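Local atomic coordinates of bacteriocin (Pseudomonas syringae pv. tomato, PDB entry 4FZL), a protein that binds calcium and, as a bacteriocin of the colicin M family, degrades lipid II, probably acting as a phosphatase. Residues 7-12 against 36-41; 24-29 against 44-49; 50-55 against 60-65; 101-104 against 109-112; 133-138 against 182-187. All coordinates share one frame; numbering follows the deposited sequence.

Contacts 1, 2 and 3 use helix 37-54, at its start, middle and end, and contact 4 joins this helical part to the loop before strand 112-113. Contacts 1 and 2 have centres about 8 Å apart and share a flank, S39 OG lying 3.3 Å from Q29 CG. Contact 1 reaches contact 3 through a hydrogen bond between L10 O and Y63 OH, 2.6 Å. Contact 2 meets contact 4 where A47 packs on A102. Contact 4 leads toward the calcium site, the L112 side chain being about 12 Å from the ion. Contact 5 lies at the other end of the molecule, where helix 129-135 ends on the sheet, its centre about 40 Å from that of contact 4.

Contact 1 of 5, residues 7-12 against 36-41; sequences ATVLLL and GIQSKV
V9 and Q38 join helix 5-12 to the first turn of helix 37-54, a helix-on-helix contact in the helical bundle that makes up this part of the colicin M-like protein. Two kinds of interaction carry it. The first sets a branched aliphatic group against an amide: the two methyls of V9 spread over the outer end of Q38, CG1 lying 3.5 Å from Q38 OE1 and CG2 3.5 Å from Q38 NE2. The V9 CB is about equally far from both amide atoms. Q38 gets there by a bend in mid-chain, chi2 -103°, which carries its amide across the gap between the helices although CB does not point at the partner. These approaches are van der Waals contacts, with no hydrogen bond between the segments. The second kind is purely apolar. One turn further along helix 37-54, the buried V41 points at helix 5-12, and the L10 side chain comes across it at about a right angle. L10 also lies on A67 and I70, where helices 5-12, 37-54 and 59-70 meet, while V6, one turn earlier on helix 5-12, touches both Q38 and V41. Branch meets branch at a single pair, L10 CD1 to V41 CG1, 3.9 Å.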
# COMPACT_ATOMS: atom_id res chain seq x y z
N ALA A 7 14.40 13.69 17.12
CA ALA A 7 14.40 14.33 15.80
C ALA A 7 15.81 14.28 15.16
O ALA A 7 15.97 14.12 13.91
CB ALA A 7 13.91 15.78 15.87
N THR A 8 16.87 14.50 15.96
CA THR A 8 18.22 14.41 15.48
C THR A 8 18.55 13.09 14.78
O THR A 8 19.09 13.07 13.64
CB THR A 8 19.21 14.73 16.60
OG1 THR A 8 18.96 16.06 17.07
CG2 THR A 8 20.68 14.64 16.12
N VAL A 9 18.16 12.00 15.41
CA VAL A 9 18.35 10.66 14.88
C VAL A 9 17.48 10.48 13.61
O VAL A 9 17.97 10.00 12.58
CB VAL A 9 18.04 9.59 15.93
CG1 VAL A 9 17.75 8.14 15.31
CG2 VAL A 9 19.18 9.61 16.98
N LEU A 10 16.25 10.95 13.64
CA LEU A 10 15.45 10.84 12.42
C LEU A 10 16.20 11.50 11.23
O LEU A 10 16.19 10.92 10.14
CB LEU A 10 14.04 11.43 12.55
CG LEU A 10 13.08 10.78 13.49
CD1 LEU A 10 11.75 11.61 13.72
CD2 LEU A 10 12.69 9.35 12.96
N LEU A 11 16.66 12.73 11.41
CA LEU A 11 17.29 13.43 10.30
C LEU A 11 18.55 12.72 9.88
O LEU A 11 18.74 12.56 8.71
CB LEU A 11 17.60 14.88 10.65
CG LEU A 11 16.30 15.70 10.71
CD1 LEU A 11 16.60 17.14 11.20
CD2 LEU A 11 15.71 15.82 9.28
N LEU A 12 19.36 12.25 10.84
CA LEU A 12 20.56 11.45 10.51
C LEU A 12 20.25 10.17 9.70
O LEU A 12 21.04 9.79 8.81
CB LEU A 12 21.33 11.02 11.77
CG LEU A 12 22.24 12.08 12.40
CD1 LEU A 12 22.76 11.64 13.77
CD2 LEU A 12 23.43 12.46 11.54
N GLY A 36 11.03 0.35 20.81
CA GLY A 36 10.84 1.44 21.74
C GLY A 36 10.48 2.77 21.12
O GLY A 36 9.90 2.82 20.02
N ILE A 37 10.80 3.85 21.84
CA ILE A 37 10.39 5.22 21.40
C ILE A 37 10.92 5.57 20.01
O ILE A 37 10.12 5.99 19.18
CB ILE A 37 10.78 6.32 22.42
CG1 ILE A 37 9.99 6.09 23.71
CG2 ILE A 37 10.60 7.73 21.85
CD1 ILE A 37 10.53 6.93 24.89
N GLN A 38 12.23 5.46 19.79
CA GLN A 38 12.75 5.82 18.52
C GLN A 38 12.12 5.03 17.37
O GLN A 38 11.80 5.60 16.32
CB GLN A 38 14.24 5.69 18.46
CG GLN A 38 14.92 6.71 19.30
CD GLN A 38 15.52 7.87 18.49
OE1 GLN A 38 15.02 8.31 17.42
NE2 GLN A 38 16.63 8.35 19.00
N SER A 39 11.93 3.74 17.57
CA SER A 39 11.26 2.90 16.59
C SER A 39 9.82 3.30 16.29
O SER A 39 9.36 3.35 15.11
CB SER A 39 11.29 1.42 17.00
OG SER A 39 12.55 0.89 17.05
N LYS A 40 9.09 3.63 17.35
CA LYS A 40 7.65 3.98 17.22
C LYS A 40 7.55 5.32 16.55
O LYS A 40 6.71 5.53 15.67
CB LYS A 40 6.96 3.94 18.56
CG LYS A 40 6.75 2.52 19.11
CD LYS A 40 6.09 2.59 20.47
CE LYS A 40 6.19 1.30 21.26
NZ LYS A 40 5.87 1.48 22.71
N VAL A 41 8.43 6.22 16.95
CA VAL A 41 8.40 7.57 16.34
C VAL A 41 8.83 7.49 14.81
O VAL A 41 8.19 8.13 13.95
CB VAL A 41 9.29 8.60 17.07
CG1 VAL A 41 9.41 9.94 16.30
CG2 VAL A 41 8.71 8.83 18.46

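Contact 2 of 5, residues 24-29 against 44-49; sequences ATFQDQ and KTFAAA
F26 and F46 are the nearest residues of the two helical segments, yet their CA atoms are 10.5 Å apart: the backbones of helix 22-33 and helix 37-54 stay well separated here, and two long aromatic side chains span the gap. Both segments are regular helix, with i to i+4 bonds such as Q29 N to T25 O and A49 N to T45 O. Each phenylalanine directs its CB at the other helix. The rings form an offset edge-to-face pair in which F46 presents its edge to the face of F26, with centroids 5.6 Å apart and planes inclined at 66°. The touching corner of F46 is CE2, which sits 3.7 Å from F26 CD1 and is also near F26 CG and CE1; the neighbouring F46 CZ approaches F26 CD1 as well. The F26 ring swings out on the side away from its own nitrogen (chi1 -177°), whereas F46 CG stands opposite its carbonyl carbon (chi1 -58°). This pair is part of an aromatic cluster in the core of the helical bundle: F46 makes further edge-to-face contacts with Y17 of helix 14-17 and with F98 of helix 96-106. Y17 also touches F26, and L43, one turn before F46, packs on the F26 side chain. On another side of helix 37-54, K44 makes a cation-pi contact with F106, while its NZ is hydrogen-bonded to the backbone oxygens of E78 and I81.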
# COMPACT_ATOMS: atom_id res chain seq x y z
N ALA A 24 15.87 -2.81 6.26
CA ALA A 24 17.04 -3.30 7.04
C ALA A 24 17.36 -2.30 8.21
O ALA A 24 17.73 -2.67 9.32
CB ALA A 24 18.26 -3.45 6.16
N THR A 25 17.31 -1.02 7.88
CA THR A 25 17.64 0.05 8.86
C THR A 25 16.59 0.08 9.98
O THR A 25 16.95 0.23 11.18
CB THR A 25 17.74 1.44 8.16
OG1 THR A 25 18.67 1.37 7.09
CG2 THR A 25 18.18 2.55 9.12
N PHE A 26 15.30 -0.10 9.62
CA PHE A 26 14.29 -0.12 10.61
C PHE A 26 14.34 -1.39 11.49
O PHE A 26 14.16 -1.32 12.73
CB PHE A 26 12.94 0.03 9.96
CG PHE A 26 11.85 0.09 10.97
CD1 PHE A 26 11.72 1.27 11.71
CD2 PHE A 26 10.95 -0.95 11.19
CE1 PHE A 26 10.69 1.35 12.62
CE2 PHE A 26 9.97 -0.85 12.12
CZ PHE A 26 9.82 0.29 12.83
N GLN A 27 14.65 -2.54 10.88
CA GLN A 27 14.85 -3.73 11.64
C GLN A 27 15.97 -3.54 12.67
O GLN A 27 15.91 -3.97 13.76
CB GLN A 27 15.22 -4.91 10.70
CG GLN A 27 14.06 -5.40 9.88
CD GLN A 27 14.42 -6.39 8.79
OE1 GLN A 27 13.56 -7.27 8.38
NE2 GLN A 27 15.52 -6.23 8.25
N ASP A 28 17.05 -2.90 12.27
CA ASP A 28 18.18 -2.71 13.19
C ASP A 28 17.76 -1.76 14.34
O ASP A 28 18.12 -1.97 15.47
CB ASP A 28 19.38 -2.09 12.47
CG ASP A 28 20.13 -3.06 11.53
OD1 ASP A 28 19.99 -4.28 11.61
OD2 ASP A 28 20.96 -2.58 10.72
N GLN A 29 16.98 -0.70 14.02
CA GLN A 29 16.57 0.23 15.02
C GLN A 29 15.66 -0.51 16.01
O GLN A 29 15.74 -0.33 17.21
CB GLN A 29 15.87 1.45 14.39
CG GLN A 29 15.11 2.28 15.40
CD GLN A 29 16.11 3.04 16.24
OE1 GLN A 29 16.69 4.03 15.77
NE2 GLN A 29 16.29 2.61 17.50
N LYS A 44 5.74 6.02 12.91
CA LYS A 44 4.76 7.05 12.71
C LYS A 44 5.15 8.15 11.71
O LYS A 44 4.31 8.68 10.98
CB LYS A 44 4.29 7.61 14.07
CG LYS A 44 3.42 6.69 14.91
CD LYS A 44 2.79 7.28 16.18
CE LYS A 44 3.76 7.30 17.28
NZ LYS A 44 3.07 7.88 18.50
N THR A 45 6.44 8.46 11.67
CA THR A 45 6.95 9.41 10.70
C THR A 45 6.81 8.81 9.29
O THR A 45 6.48 9.55 8.34
CB THR A 45 8.41 9.81 11.02
OG1 THR A 45 8.44 10.38 12.33
CG2 THR A 45 9.07 10.77 9.92
N PHE A 46 7.16 7.50 9.14
CA PHE A 46 6.98 6.88 7.83
C PHE A 46 5.51 7.02 7.38
O PHE A 46 5.24 7.25 6.18
CB PHE A 46 7.35 5.40 7.81
CG PHE A 46 8.75 5.04 8.23
CD1 PHE A 46 9.82 5.94 8.18
CD2 PHE A 46 8.99 3.78 8.70
CE1 PHE A 46 11.04 5.58 8.63
CE2 PHE A 46 10.27 3.38 9.09
CZ PHE A 46 11.29 4.31 9.06
N ALA A 47 4.58 6.73 8.31
CA ALA A 47 3.21 6.83 7.88
C ALA A 47 2.81 8.24 7.49
O ALA A 47 2.05 8.45 6.55
CB ALA A 47 2.38 6.38 9.04
N ALA A 48 3.28 9.22 8.28
CA ALA A 48 3.01 10.61 7.94
C ALA A 48 3.62 11.02 6.58
O ALA A 48 3.01 11.82 5.82
CB ALA A 48 3.50 11.52 9.07
N ALA A 49 4.86 10.55 6.34
CA ALA A 49 5.54 10.94 5.13
C ALA A 49 4.81 10.30 3.92
O ALA A 49 4.63 10.90 2.86
CB ALA A 49 7.00 10.49 5.21

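Contact 3 of 5, residues 50-55 against 60-65; sequences DQREAE and RTAYNE
R52 and A62 lie where helix 37-54 and helix 59-70 come together on either side of a short turn, a helix-loop-helix unit at the edge of the helical bundle. Their CA atoms are 6.3 Å apart, and the small A62 side chain permits this closeness. A62 CB rests against the aliphatic stem of R52, 3.7 Å from R52 CB and 3.8 Å from R52 CD. Beyond this point the R52 chain runs extended to its guanidinium, with chi2 -169° and chi3 -175°, and lies alongside the second helix. A62 O lies over one face of the guanidinium, without a hydrogen bond, while NH1 comes 3.7 Å from E65 CB. The opposite charges of R52 and E65 do not meet: E65 bends away at chi2, leaving R52 NH1 5.7 Å from E65 OE1. R52 also touches I66, one turn beyond A62. Q51 NE2 reaches E55 OE2, just beyond the helix end, at 3.1 Å, and R60 NE reaches N64 OD1 within helix 59-70 at 2.9 Å. N64 OD1 lies nearly in the R60 guanidinium plane; R60 also forms a salt bridge to D15. A62 thus packs under the R52 stem of a helix-loop-helix pair joined by residues 55-58.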
# COMPACT_ATOMS: atom_id res chain seq x y z
N ASP A 50 4.40 9.04 4.07
CA ASP A 50 3.63 8.39 3.02
C ASP A 50 2.33 9.13 2.75
O ASP A 50 1.93 9.27 1.60
CB ASP A 50 3.27 6.96 3.42
CG ASP A 50 2.59 6.19 2.33
OD1 ASP A 50 3.27 5.77 1.36
OD2 ASP A 50 1.41 5.95 2.42
N GLN A 51 1.62 9.51 3.80
CA GLN A 51 0.43 10.31 3.64
C GLN A 51 0.70 11.59 2.79
O GLN A 51 -0.07 11.96 1.91
CB GLN A 51 -0.17 10.61 5.03
CG GLN A 51 -1.46 11.41 5.10
CD GLN A 51 -2.65 10.64 4.71
OE1 GLN A 51 -2.72 9.48 5.00
NE2 GLN A 51 -3.61 11.28 4.08
N ARG A 52 1.77 12.30 3.14
CA ARG A 52 2.11 13.45 2.39
C ARG A 52 2.51 13.14 0.90
O ARG A 52 2.15 13.93 0.02
CB ARG A 52 3.24 14.29 3.01
CG ARG A 52 2.87 14.92 4.35
CD ARG A 52 3.94 15.92 4.71
NE ARG A 52 3.74 16.50 6.03
CZ ARG A 52 4.39 17.58 6.48
NH1 ARG A 52 5.30 18.19 5.72
NH2 ARG A 52 4.16 18.03 7.69
N GLU A 53 3.22 12.04 0.67
CA GLU A 53 3.48 11.62 -0.70
C GLU A 53 2.14 11.32 -1.45
O GLU A 53 2.02 11.69 -2.63
CB GLU A 53 4.41 10.41 -0.75
CG GLU A 53 4.90 10.07 -2.13
CD GLU A 53 5.90 8.90 -2.17
OE1 GLU A 53 6.78 8.90 -3.06
OE2 GLU A 53 5.81 8.04 -1.30
N ALA A 54 1.15 10.77 -0.74
CA ALA A 54 -0.13 10.53 -1.39
C ALA A 54 -0.82 11.82 -1.81
O ALA A 54 -1.65 11.83 -2.71
CB ALA A 54 -1.08 9.76 -0.49
N GLU A 55 -0.48 12.89 -1.11
CA GLU A 55 -1.03 14.24 -1.35
C GLU A 55 -0.25 15.03 -2.35
O GLU A 55 -0.59 16.15 -2.61
CB GLU A 55 -1.20 14.99 0.00
CG GLU A 55 -2.29 14.36 0.90
CD GLU A 55 -2.22 14.68 2.41
OE1 GLU A 55 -1.27 15.36 2.88
OE2 GLU A 55 -3.14 14.20 3.16
N ARG A 60 11.18 12.35 0.49
CA ARG A 60 12.26 12.68 1.39
C ARG A 60 12.02 14.09 2.03
O ARG A 60 12.30 14.30 3.21
CB ARG A 60 13.61 12.64 0.67
CG ARG A 60 14.82 13.14 1.46
CD ARG A 60 14.90 12.30 2.77
NE ARG A 60 16.06 12.71 3.56
CZ ARG A 60 17.31 12.38 3.28
NH1 ARG A 60 17.59 11.65 2.22
NH2 ARG A 60 18.35 12.72 4.09
N THR A 61 11.54 15.05 1.22
CA THR A 61 11.22 16.37 1.72
C THR A 61 10.23 16.27 2.82
O THR A 61 10.40 16.86 3.90
CB THR A 61 10.69 17.31 0.63
OG1 THR A 61 11.71 17.37 -0.40
CG2 THR A 61 10.43 18.74 1.16
N ALA A 62 9.19 15.46 2.61
CA ALA A 62 8.04 15.24 3.58
C ALA A 62 8.66 14.66 4.90
O ALA A 62 8.45 15.18 6.01
CB ALA A 62 6.98 14.31 3.03
N TYR A 63 9.44 13.59 4.73
CA TYR A 63 10.11 12.95 5.85
C TYR A 63 10.94 13.96 6.66
O TYR A 63 10.80 14.06 7.90
CB TYR A 63 11.01 11.82 5.34
CG TYR A 63 11.84 11.18 6.45
CD1 TYR A 63 11.34 10.09 7.12
CD2 TYR A 63 13.07 11.70 6.79
CE1 TYR A 63 12.08 9.44 8.13
CE2 TYR A 63 13.78 11.13 7.80
CZ TYR A 63 13.32 10.02 8.50
OH TYR A 63 14.10 9.43 9.53
N ASN A 64 11.78 14.70 5.92
CA ASN A 64 12.65 15.69 6.57
C ASN A 64 11.79 16.78 7.30
O ASN A 64 12.11 17.17 8.48
CB ASN A 64 13.58 16.39 5.60
CG ASN A 64 14.70 15.51 5.06
OD1 ASN A 64 15.07 14.51 5.65
ND2 ASN A 64 15.25 15.90 3.91
N GLU A 65 10.72 17.24 6.64
CA GLU A 65 9.88 18.25 7.26
C GLU A 65 9.15 17.77 8.49
O GLU A 65 8.99 18.56 9.45
CB GLU A 65 8.91 18.87 6.27
CG GLU A 65 9.67 19.73 5.26
CD GLU A 65 10.34 20.98 5.94
OE1 GLU A 65 9.66 21.74 6.67
OE2 GLU A 65 11.54 21.23 5.75

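Contact 4 of 5, residues 101-104 against 109-112; sequences LAHG and GAPL
H103 NE2 donates a hydrogen bond to A110 O, 2.8 Å long and nearly straight at 165°, closing the turn that follows helix 96-106 and leads into strand 112-113. The carbonyl oxygen lies close to the plane of the imidazole, whereas seen from the carbonyl the donor stands 36° above its plane. The other ring nitrogen, ND1, is hydrogen-bonded to Y83 OH, so the two nitrogens are both held and the ring is fixed in its rotation. A chi1 of -165° swings the imidazole off the helix toward the loop. Two more aromatic groups, Y224 and H88, meet the H103 ring edge-to-face. L112, the first residue of the strand, covers one ring face: its CB is 4.3 Å from the ring centroid and close to the ring normal, a CH-pi contact. Its CD2 reaches back along the side chain to lie 4.0 Å from H103 CG, so that leucine and histidine run past each other in opposite directions. L112 joins the sheet through backbone bonds to S225 and E227 of strand 224-227, its parallel partner. Thus the histidine links the last turn of the helix to the small strand that enters the mixed sheet. The L112 side chain is about 8 Å from that of L165, a calcium-binding residue. The backbone of the turn is bridged by one water, which accepts from G109 N at 2.7 Å and donates to H103 O at 2.9 Å.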
# COMPACT_ATOMS: atom_id res chain seq x y z
N LEU A 101 1.39 -0.92 8.03
CA LEU A 101 1.80 -1.56 9.29
C LEU A 101 1.42 -0.67 10.52
O LEU A 101 0.82 -1.08 11.53
CB LEU A 101 3.31 -1.84 9.30
CG LEU A 101 3.92 -2.38 10.59
CD1 LEU A 101 3.41 -3.80 10.69
CD2 LEU A 101 5.43 -2.36 10.38
N ALA A 102 1.84 0.59 10.40
CA ALA A 102 1.48 1.63 11.39
C ALA A 102 -0.05 1.66 11.65
O ALA A 102 -0.47 1.76 12.81
CB ALA A 102 2.00 3.02 10.97
N HIS A 103 -0.85 1.57 10.59
CA HIS A 103 -2.25 1.73 10.70
C HIS A 103 -2.82 0.57 11.53
O HIS A 103 -3.77 0.73 12.25
CB HIS A 103 -2.91 1.78 9.33
CG HIS A 103 -4.30 2.29 9.39
ND1 HIS A 103 -4.58 3.62 9.48
CD2 HIS A 103 -5.54 1.61 9.42
CE1 HIS A 103 -5.91 3.75 9.58
NE2 HIS A 103 -6.48 2.52 9.49
N GLY A 104 -2.25 -0.64 11.40
CA GLY A 104 -2.81 -1.79 12.18
C GLY A 104 -2.57 -1.63 13.70
O GLY A 104 -3.27 -2.20 14.52
N GLY A 109 -8.63 0.42 13.85
CA GLY A 109 -9.55 -0.34 12.99
C GLY A 109 -10.23 0.52 11.93
O GLY A 109 -11.09 0.04 11.21
N ALA A 110 -9.88 1.78 11.82
CA ALA A 110 -10.51 2.66 10.81
C ALA A 110 -10.19 2.16 9.42
O ALA A 110 -9.08 1.67 9.19
CB ALA A 110 -10.02 4.11 10.95
N PRO A 111 -11.13 2.24 8.47
CA PRO A 111 -10.71 1.93 7.09
C PRO A 111 -9.60 2.87 6.57
O PRO A 111 -9.51 4.01 7.04
CB PRO A 111 -11.98 2.17 6.27
CG PRO A 111 -13.10 2.31 7.23
CD PRO A 111 -12.51 2.70 8.55
N LEU A 112 -8.78 2.43 5.58
CA LEU A 112 -7.67 3.18 4.98
C LEU A 112 -8.04 3.14 3.48
O LEU A 112 -8.71 2.18 2.99
CB LEU A 112 -6.32 2.39 5.34
CG LEU A 112 -4.95 2.47 4.79
CD1 LEU A 112 -4.45 3.84 5.13
CD2 LEU A 112 -3.98 1.52 5.45
O HOH W 1 -6.18 -0.57 13.15

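Contact 5 of 5, residues 133-138 against 182-187; sequences NVIQSA and GAWTFS
I135 sets its CG2 methyl squarely over the six-membered ring of W184, 3.6 Å from the ring centroid and only 3° off the normal, a well-centred CH-pi contact. The methyl is almost equally far from all the ring atoms beneath it. W184 CG lies between the backbone N and the carbonyl carbon (chi1 55°), which turns the indole toward I135. The exposed Q136 reaches the indole edge with its extended chain. W184 NE1 gives Q136 OE1 a weak hydrogen bond, 3.4 Å long and bent to 143°, and the amide plane stands roughly perpendicular to the ring. The contact packs the end of helix 129-135 on the antiparallel part of the mixed sheet, where W184 opens strand 184-197 and pairs with G238 of strand 232-238. I135 also touches L146 and I176 of the sheet, whose hydrophobic face it helps to cover. At the helix end, V134 O accepts two bonds from S137, from N at 3.1 Å and OG at 2.7 Å, and one from R139 NH2. The W184 side chain is about 6 Å from that of D177, seen to bind magnesium in a structure of this protein, though none is bound here.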
# COMPACT_ATOMS: atom_id res chain seq x y z
N ASN A 133 -11.64 -16.77 -21.37
CA ASN A 133 -12.73 -17.74 -21.58
C ASN A 133 -14.09 -17.04 -21.70
O ASN A 133 -14.93 -17.44 -22.50
CB ASN A 133 -12.86 -18.74 -20.40
CG ASN A 133 -11.96 -19.94 -20.53
OD1 ASN A 133 -11.09 -19.99 -21.43
ND2 ASN A 133 -12.14 -20.92 -19.63
N VAL A 134 -14.32 -16.02 -20.86
CA VAL A 134 -15.63 -15.32 -20.87
C VAL A 134 -15.76 -14.39 -22.07
O VAL A 134 -16.83 -14.33 -22.71
CB VAL A 134 -15.86 -14.53 -19.58
CG1 VAL A 134 -17.17 -13.74 -19.60
CG2 VAL A 134 -15.86 -15.51 -18.42
N ILE A 135 -14.68 -13.66 -22.31
CA ILE A 135 -14.46 -12.84 -23.57
C ILE A 135 -14.85 -13.63 -24.80
O ILE A 135 -15.65 -13.16 -25.65
CB ILE A 135 -13.14 -12.11 -23.68
CG1 ILE A 135 -13.04 -11.09 -22.54
CG2 ILE A 135 -13.10 -11.29 -24.95
CD1 ILE A 135 -11.71 -10.44 -22.47
N GLN A 136 -14.31 -14.82 -24.88
CA GLN A 136 -14.48 -15.66 -26.06
C GLN A 136 -15.58 -16.72 -25.88
O GLN A 136 -15.56 -17.76 -26.52
CB GLN A 136 -13.12 -16.26 -26.40
CG GLN A 136 -12.06 -15.16 -26.45
CD GLN A 136 -10.69 -15.61 -26.92
OE1 GLN A 136 -10.05 -14.92 -27.73
NE2 GLN A 136 -10.23 -16.76 -26.40
N SER A 137 -16.58 -16.41 -25.05
CA SER A 137 -17.80 -17.20 -24.98
C SER A 137 -18.84 -16.72 -26.02
O SER A 137 -18.56 -15.76 -26.79
CB SER A 137 -18.38 -17.20 -23.54
OG SER A 137 -18.94 -15.95 -23.18
N ALA A 138 -19.95 -17.42 -26.10
CA ALA A 138 -21.07 -17.22 -27.09
C ALA A 138 -21.48 -15.76 -27.17
O ALA A 138 -22.17 -15.28 -26.29
CB ALA A 138 -22.26 -18.03 -26.71
N GLY A 182 -14.72 -12.66 -36.25
CA GLY A 182 -14.36 -13.21 -34.94
C GLY A 182 -13.25 -12.37 -34.32
O GLY A 182 -12.69 -12.75 -33.30
N ALA A 183 -12.91 -11.25 -34.95
CA ALA A 183 -12.01 -10.26 -34.33
C ALA A 183 -12.78 -9.38 -33.31
O ALA A 183 -13.89 -8.92 -33.61
CB ALA A 183 -11.39 -9.41 -35.40
N TRP A 184 -12.19 -9.10 -32.15
CA TRP A 184 -12.92 -8.31 -31.13
C TRP A 184 -12.04 -7.32 -30.42
O TRP A 184 -10.82 -7.51 -30.32
CB TRP A 184 -13.57 -9.22 -30.08
CG TRP A 184 -12.56 -10.15 -29.43
CD1 TRP A 184 -12.25 -11.46 -29.81
CD2 TRP A 184 -11.67 -9.86 -28.27
NE1 TRP A 184 -11.27 -11.99 -28.99
CE2 TRP A 184 -10.89 -11.09 -28.04
CE3 TRP A 184 -11.46 -8.76 -27.44
CZ2 TRP A 184 -9.94 -11.18 -27.02
CZ3 TRP A 184 -10.49 -8.87 -26.41
CH2 TRP A 184 -9.76 -10.05 -26.20
N THR A 185 -12.69 -6.25 -29.95
CA THR A 185 -12.10 -5.27 -29.05
C THR A 185 -12.94 -5.13 -27.79
O THR A 185 -14.21 -5.15 -27.82
CB THR A 185 -11.93 -3.90 -29.71
OG1 THR A 185 -11.14 -4.07 -30.87
CG2 THR A 185 -11.20 -2.90 -28.77
N PHE A 186 -12.24 -5.05 -26.66
CA PHE A 186 -12.87 -4.80 -25.38
C PHE A 186 -12.45 -3.41 -24.97
O PHE A 186 -11.28 -3.07 -25.08
CB PHE A 186 -12.41 -5.81 -24.32
CG PHE A 186 -12.83 -5.42 -22.93
CD1 PHE A 186 -14.09 -5.80 -22.44
CD2 PHE A 186 -12.04 -4.57 -22.19
CE1 PHE A 186 -14.53 -5.35 -21.17
CE2 PHE A 186 -12.49 -4.12 -20.92
CZ PHE A 186 -13.69 -4.53 -20.42
N SER A 187 -13.40 -2.58 -24.57
CA SER A 187 -13.11 -1.28 -23.94
C SER A 187 -13.88 -1.22 -22.64
O SER A 187 -15.07 -1.53 -22.57
CB SER A 187 -13.51 -0.08 -24.83
OG SER A 187 -14.93 0.12 -24.87